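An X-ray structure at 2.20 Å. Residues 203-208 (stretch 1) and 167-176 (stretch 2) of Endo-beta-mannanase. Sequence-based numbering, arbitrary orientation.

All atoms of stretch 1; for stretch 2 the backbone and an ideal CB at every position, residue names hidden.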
ATOM      1  N   ASP A 203     -11.152  -8.628   8.024  1.00 44.78           N
ATOM      2  CA  ASP A 203     -12.460  -8.659   7.366  1.00 46.08           C
ATOM      3  C   ASP A 203     -12.284  -9.435   6.067  1.00 46.45           C
ATOM      4  O   ASP A 203     -11.905  -8.878   5.038  1.00 43.75           O
ATOM      5  CB  ASP A 203     -13.055  -7.282   7.091  1.00 45.75           C
ATOM      6  CG  ASP A 203     -14.499  -7.369   6.566  1.00 48.84           C
ATOM      7  OD1 ASP A 203     -15.075  -8.488   6.535  1.00 48.78           O
ATOM      8  OD2 ASP A 203     -15.071  -6.317   6.210  1.00 51.98           O
ATOM      9  N   THR A 204     -12.563 -10.736   6.141  1.00 48.70           N
ATOM     10  CA  THR A 204     -12.480 -11.657   5.021  1.00 46.89           C
ATOM     11  C   THR A 204     -13.835 -11.912   4.399  1.00 46.61           C
ATOM     12  O   THR A 204     -13.917 -12.676   3.446  1.00 48.01           O
ATOM     13  CB  THR A 204     -11.905 -12.991   5.487  1.00 49.28           C
ATOM     14  OG1 THR A 204     -12.859 -13.601   6.381  1.00 46.69           O
ATOM     15  CG2 THR A 204     -10.582 -12.778   6.228  1.00 44.96           C
ATOM     16  N   GLY A 205     -14.900 -11.306   4.937  1.00 48.19           N
ATOM     17  CA  GLY A 205     -16.254 -11.691   4.622  1.00 45.49           C
ATOM     18  C   GLY A 205     -16.795 -12.812   5.488  1.00 50.79           C
ATOM     19  O   GLY A 205     -17.995 -13.114   5.408  1.00 46.34           O
ATOM     20  N   TRP A 206     -15.955 -13.433   6.326  1.00 46.62           N
ATOM     21  CA  TRP A 206     -16.399 -14.470   7.262  1.00 47.34           C
ATOM     22  C   TRP A 206     -16.516 -13.799   8.630  1.00 50.74           C
ATOM     23  O   TRP A 206     -15.527 -13.655   9.356  1.00 51.09           O
ATOM     24  CB  TRP A 206     -15.443 -15.657   7.247  1.00 42.27           C
ATOM     25  CG  TRP A 206     -15.567 -16.460   5.960  1.00 46.80           C
ATOM     26  CD1 TRP A 206     -14.861 -16.273   4.796  1.00 49.64           C
ATOM     27  CD2 TRP A 206     -16.468 -17.551   5.708  1.00 46.24           C
ATOM     28  NE1 TRP A 206     -15.266 -17.183   3.840  1.00 47.45           N
ATOM     29  CE2 TRP A 206     -16.248 -17.977   4.375  1.00 48.37           C
ATOM     30  CE3 TRP A 206     -17.441 -18.208   6.479  1.00 44.39           C
ATOM     31  CZ2 TRP A 206     -16.962 -19.035   3.799  1.00 47.69           C
ATOM     32  CZ3 TRP A 206     -18.148 -19.248   5.907  1.00 49.94           C
ATOM     33  CH2 TRP A 206     -17.901 -19.660   4.578  1.00 47.66           C
ATOM     34  N   ARG A 207     -17.728 -13.368   8.970  1.00 49.31           N
ATOM     35  CA  ARG A 207     -17.931 -12.378  10.015  1.00 48.10           C
ATOM     36  C   ARG A 207     -18.715 -12.935  11.188  1.00 52.99           C
ATOM     37  O   ARG A 207     -19.593 -13.794  11.032  1.00 48.26           O
ATOM     38  CB  ARG A 207     -18.674 -11.170   9.475  1.00 49.45           C
ATOM     39  CG  ARG A 207     -17.891 -10.408   8.418  1.00 46.25           C
ATOM     40  CD  ARG A 207     -18.806  -9.478   7.657  1.00 45.79           C
ATOM     41  NE  ARG A 207     -18.054  -8.494   6.887  1.00 44.59           N
ATOM     42  CZ  ARG A 207     -18.614  -7.517   6.182  1.00 47.09           C
ATOM     43  NH1 ARG A 207     -19.940  -7.407   6.149  1.00 40.81           N
ATOM     44  NH2 ARG A 207     -17.849  -6.643   5.522  1.00 45.78           N
ATOM     45  N   LEU A 208     -18.377 -12.420  12.368  1.00 51.76           N
ATOM     46  CA  LEU A 208     -19.180 -12.578  13.572  1.00 50.84           C
ATOM     47  C   LEU A 208     -20.125 -11.390  13.642  1.00 53.49           C
ATOM     48  O   LEU A 208     -19.688 -10.270  13.896  1.00 55.85           O
ATOM     49  CB  LEU A 208     -18.298 -12.610  14.820  1.00 48.91           C
ATOM     50  CG  LEU A 208     -17.137 -13.602  14.840  1.00 49.39           C
ATOM     51  CD1 LEU A 208     -16.279 -13.379  16.070  1.00 44.02           C
ATOM     52  CD2 LEU A 208     -17.685 -15.021  14.825  1.00 48.99           C
ATOM     53  N   UNK A 167     -16.831  -9.830  -2.719  1.00 51.39           N
ATOM     54  CA  UNK A 167     -17.442  -8.962  -1.729  1.00 50.87           C
ATOM     55  C   UNK A 167     -17.973  -9.789  -0.556  1.00 53.48           C
ATOM     56  O   UNK A 167     -18.276 -10.979  -0.708  1.00 51.77           O
ATOM     57  CB  UNK A 167     -18.566  -8.138  -2.360  1.00 50.87           C
ATOM     58  N   UNK A 168     -18.075  -9.181   0.635  1.00 52.10           N
ATOM     59  CA  UNK A 168     -18.791  -9.841   1.737  1.00 50.20           C
ATOM     60  C   UNK A 168     -20.173 -10.353   1.341  1.00 53.36           C
ATOM     61  O   UNK A 168     -20.564 -11.447   1.759  1.00 51.13           O
ATOM     62  CB  UNK A 168     -18.934  -8.872   2.912  1.00 50.20           C
ATOM     63  N   UNK A 169     -20.932  -9.580   0.558  1.00 52.79           N
ATOM     64  CA  UNK A 169     -22.233 -10.051   0.094  1.00 52.22           C
ATOM     65  C   UNK A 169     -22.106 -11.363  -0.680  1.00 56.30           C
ATOM     66  O   UNK A 169     -22.950 -12.263  -0.539  1.00 56.82           O
ATOM     67  CB  UNK A 169     -22.899  -8.987  -0.781  1.00 52.22           C
ATOM     68  N   UNK A 170     -21.049 -11.492  -1.495  1.00 50.73           N
ATOM     69  CA  UNK A 170     -20.864 -12.705  -2.287  1.00 52.21           C
ATOM     70  C   UNK A 170     -20.438 -13.892  -1.423  1.00 54.67           C
ATOM     71  O   UNK A 170     -20.828 -15.036  -1.700  1.00 54.50           O
ATOM     72  CB  UNK A 170     -19.825 -12.461  -3.383  1.00 52.21           C
ATOM     73  N   UNK A 171     -19.599 -13.652  -0.408  1.00 49.39           N
ATOM     74  CA  UNK A 171     -19.242 -14.717   0.526  1.00 50.86           C
ATOM     75  C   UNK A 171     -20.464 -15.161   1.310  1.00 52.93           C
ATOM     76  O   UNK A 171     -20.686 -16.361   1.516  1.00 52.13           O
ATOM     77  CB  UNK A 171     -18.138 -14.256   1.480  1.00 50.86           C
ATOM     78  N   UNK A 172     -21.270 -14.199   1.770  1.00 50.38           N
ATOM     79  CA  UNK A 172     -22.508 -14.526   2.469  1.00 52.30           C
ATOM     80  C   UNK A 172     -23.402 -15.404   1.605  1.00 57.30           C
ATOM     81  O   UNK A 172     -23.967 -16.396   2.091  1.00 51.12           O
ATOM     82  CB  UNK A 172     -23.250 -13.250   2.870  1.00 52.30           C
ATOM     83  N   UNK A 173     -23.507 -15.071   0.304  1.00 55.80           N
ATOM     84  CA  UNK A 173     -24.365 -15.833  -0.590  1.00 52.39           C
ATOM     85  C   UNK A 173     -23.806 -17.228  -0.835  1.00 57.29           C
ATOM     86  O   UNK A 173     -24.562 -18.204  -0.872  1.00 59.28           O
ATOM     87  CB  UNK A 173     -24.538 -15.094  -1.918  1.00 52.39           C
ATOM     88  N   UNK A 174     -22.489 -17.345  -1.016  1.00 55.03           N
ATOM     89  CA  UNK A 174     -21.887 -18.654  -1.240  1.00 51.87           C
ATOM     90  C   UNK A 174     -22.133 -19.570  -0.056  1.00 56.87           C
ATOM     91  O   UNK A 174     -22.402 -20.775  -0.223  1.00 56.01           O
ATOM     92  CB  UNK A 174     -20.385 -18.519  -1.499  1.00 51.87           C
ATOM     93  N   UNK A 175     -22.056 -19.002   1.151  1.00 55.03           N
ATOM     94  CA  UNK A 175     -22.259 -19.770   2.372  1.00 54.66           C
ATOM     95  C   UNK A 175     -23.702 -20.249   2.471  1.00 55.60           C
ATOM     96  O   UNK A 175     -23.958 -21.407   2.808  1.00 53.20           O
ATOM     97  CB  UNK A 175     -21.891 -18.934   3.599  1.00 54.66           C
ATOM     98  N   UNK A 176     -24.655 -19.363   2.157  1.00 57.47           N
ATOM     99  CA  UNK A 176     -26.057 -19.759   2.070  1.00 58.53           C
ATOM    100  C   UNK A 176     -26.244 -20.888   1.070  1.00 55.82           C
ATOM    101  O   UNK A 176     -26.938 -21.871   1.356  1.00 56.79           O
ATOM    102  CB  UNK A 176     -26.928 -18.563   1.681  1.00 58.53           C
TER

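Position 167 precedes a helix, and its ideal CB points away from stretch 1, with nothing of that stretch within 5.5 Å. The N-cap favours Ser, Thr, Asp or Asn, whose short side chains can accept from a free backbone NH. The residue is Thr 167: its OG1 takes the capping bond from N of 170 at 3.1 Å.

Position 168 opens the helix with phi -50°, an angle open to proline, and in the first turn its nitrogen need not donate. The ideal CB points toward stretch 1, 3.6 Å from Arg 207 CZ and 4.2 Å from Gly 205 CA, so a compact apolar group such as Pro, Ala or Val would suit. It is Pro 168. Its CG lies over one face of the guanidinium, 3.2 Å from Arg 207 NH2, while that group's edge is engaged by Asp 203, Arg 207 NE to Asp 203 OD1 at 3.0 Å. A water donates to both Pro 168 O (2.9 Å) and Gly 205 O (2.6 Å).

Positions 169 and 170 have no stretch 1 atom within 5.5 Å of their ideal CBs, so stretch 1 selects little there. Ala 169 points away; Gln 170 folds back, its OE1 accepting from Thr 167 N at 2.9 Å.

At 171 the ideal CB points toward stretch 1, 4.1 Å from Gly 205 O and 4.7 Å from Trp 206 NE1. The indole face invites a modest aliphatic group: Val, Ile or Ala. Val 171 places CG1 3.7 Å from the centroid of the five-membered ring of Trp 206, 20° off its normal, a CH-pi contact. An ideal CB on Gly 205 would come within 3.2 Å of Val 171 CG2, so the glycine makes room, although its phi of 87° already calls for glycine.

At 172 and 173 no stretch 1 atom lies within 5.5 Å of the ideal CB, so stretch 1 leaves many residues possible. They are His 172 and Glu 173.

Position 174 points toward stretch 1, but its ideal CB reaches nothing within 5.5 Å; a long apolar or aromatic side chain could bridge the gap. Trp 174 does so, its CZ3 lying 3.9 Å from Trp 206 CZ2, at the edge of the Trp 206 ring.

At 175 the ideal CB is 4.2 Å from Trp 206 CH2, favouring a small apolar residue such as Ala, Cys or Val. Cys 175 sets SG 4.0 Å from Trp 206 CZ3, obliquely to the ring.

At 176 nothing of stretch 1 lies within 5.5 Å of the ideal CB, so almost any helix-compatible residue would do; Arg 176 NH2 lies 2.6 Å from Glu 173 OE2 in a salt bridge.

Stretch 2 (167-176) TPAQVHEWCR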
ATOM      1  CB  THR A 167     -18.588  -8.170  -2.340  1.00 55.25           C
ATOM      2  OG1 THR A 167     -19.625  -9.088  -2.718  1.00 55.30           O
ATOM      3  CG2 THR A 167     -18.110  -7.346  -3.575  1.00 49.86           C
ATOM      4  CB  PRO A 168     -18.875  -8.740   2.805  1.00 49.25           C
ATOM      5  CG  PRO A 168     -17.692  -7.847   2.537  1.00 51.82           C
ATOM      6  CD  PRO A 168     -17.518  -7.869   1.024  1.00 50.88           C
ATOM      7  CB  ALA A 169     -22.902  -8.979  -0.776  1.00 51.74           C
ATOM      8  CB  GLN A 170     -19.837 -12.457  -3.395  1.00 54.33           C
ATOM      9  CG  GLN A 170     -20.395 -11.741  -4.620  1.00 48.03           C
ATOM     10  CD  GLN A 170     -19.301 -11.188  -5.496  1.00 53.62           C
ATOM     11  OE1 GLN A 170     -18.223 -10.835  -5.016  1.00 55.97           O
ATOM     12  NE2 GLN A 170     -19.577 -11.080  -6.787  1.00 53.49           N
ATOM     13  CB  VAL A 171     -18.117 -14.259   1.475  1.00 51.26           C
ATOM     14  CG1 VAL A 171     -17.953 -15.252   2.648  1.00 47.21           C
ATOM     15  CG2 VAL A 171     -16.804 -14.055   0.711  1.00 49.69           C
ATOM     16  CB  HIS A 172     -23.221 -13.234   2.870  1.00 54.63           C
ATOM     17  CG  HIS A 172     -24.511 -13.433   3.606  1.00 53.87           C
ATOM     18  ND1 HIS A 172     -24.668 -13.097   4.934  1.00 59.25           N
ATOM     19  CD2 HIS A 172     -25.717 -13.883   3.188  1.00 54.96           C
ATOM     20  CE1 HIS A 172     -25.909 -13.349   5.309  1.00 55.72           C
ATOM     21  NE2 HIS A 172     -26.567 -13.828   4.267  1.00 58.06           N
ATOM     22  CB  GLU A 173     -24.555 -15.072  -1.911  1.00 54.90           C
ATOM     23  CG  GLU A 173     -25.299 -15.832  -3.016  1.00 53.65           C
ATOM     24  CD  GLU A 173     -26.752 -16.181  -2.642  1.00 59.53           C
ATOM     25  OE1 GLU A 173     -27.285 -15.646  -1.649  1.00 64.19           O
ATOM     26  OE2 GLU A 173     -27.372 -16.999  -3.343  1.00 62.21           O
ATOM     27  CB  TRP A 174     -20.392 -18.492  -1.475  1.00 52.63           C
ATOM     28  CG  TRP A 174     -19.664 -19.754  -1.760  1.00 53.14           C
ATOM     29  CD1 TRP A 174     -19.431 -20.304  -2.992  1.00 50.23           C
ATOM     30  CD2 TRP A 174     -19.027 -20.611  -0.808  1.00 50.67           C
ATOM     31  NE1 TRP A 174     -18.696 -21.454  -2.860  1.00 51.94           N
ATOM     32  CE2 TRP A 174     -18.436 -21.668  -1.530  1.00 51.13           C
ATOM     33  CE3 TRP A 174     -18.898 -20.589   0.582  1.00 50.10           C
ATOM     34  CZ2 TRP A 174     -17.732 -22.697  -0.907  1.00 50.65           C
ATOM     35  CZ3 TRP A 174     -18.195 -21.612   1.202  1.00 48.43           C
ATOM     36  CH2 TRP A 174     -17.618 -22.648   0.460  1.00 52.72           C
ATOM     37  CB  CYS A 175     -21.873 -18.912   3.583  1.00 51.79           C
ATOM     38  SG  CYS A 175     -22.065 -19.693   5.195  1.00 51.15           S
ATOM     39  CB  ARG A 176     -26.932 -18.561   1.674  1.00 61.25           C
ATOM     40  CG  ARG A 176     -28.442 -18.761   1.915  1.00 61.10           C
ATOM     41  CD  ARG A 176     -29.294 -17.706   1.189  1.00 59.34           C
ATOM     42  NE  ARG A 176     -29.043 -17.697  -0.247  1.00 57.61           N
ATOM     43  CZ  ARG A 176     -29.676 -18.483  -1.121  1.00 62.96           C
ATOM     44  NH1 ARG A 176     -30.610 -19.335  -0.703  1.00 60.34           N
ATOM     45  NH2 ARG A 176     -29.374 -18.425  -2.413  1.00 53.71           N
TER
HETATM   46  O   HOH W   1     -19.878 -11.548   4.568  1.00 50.60           O
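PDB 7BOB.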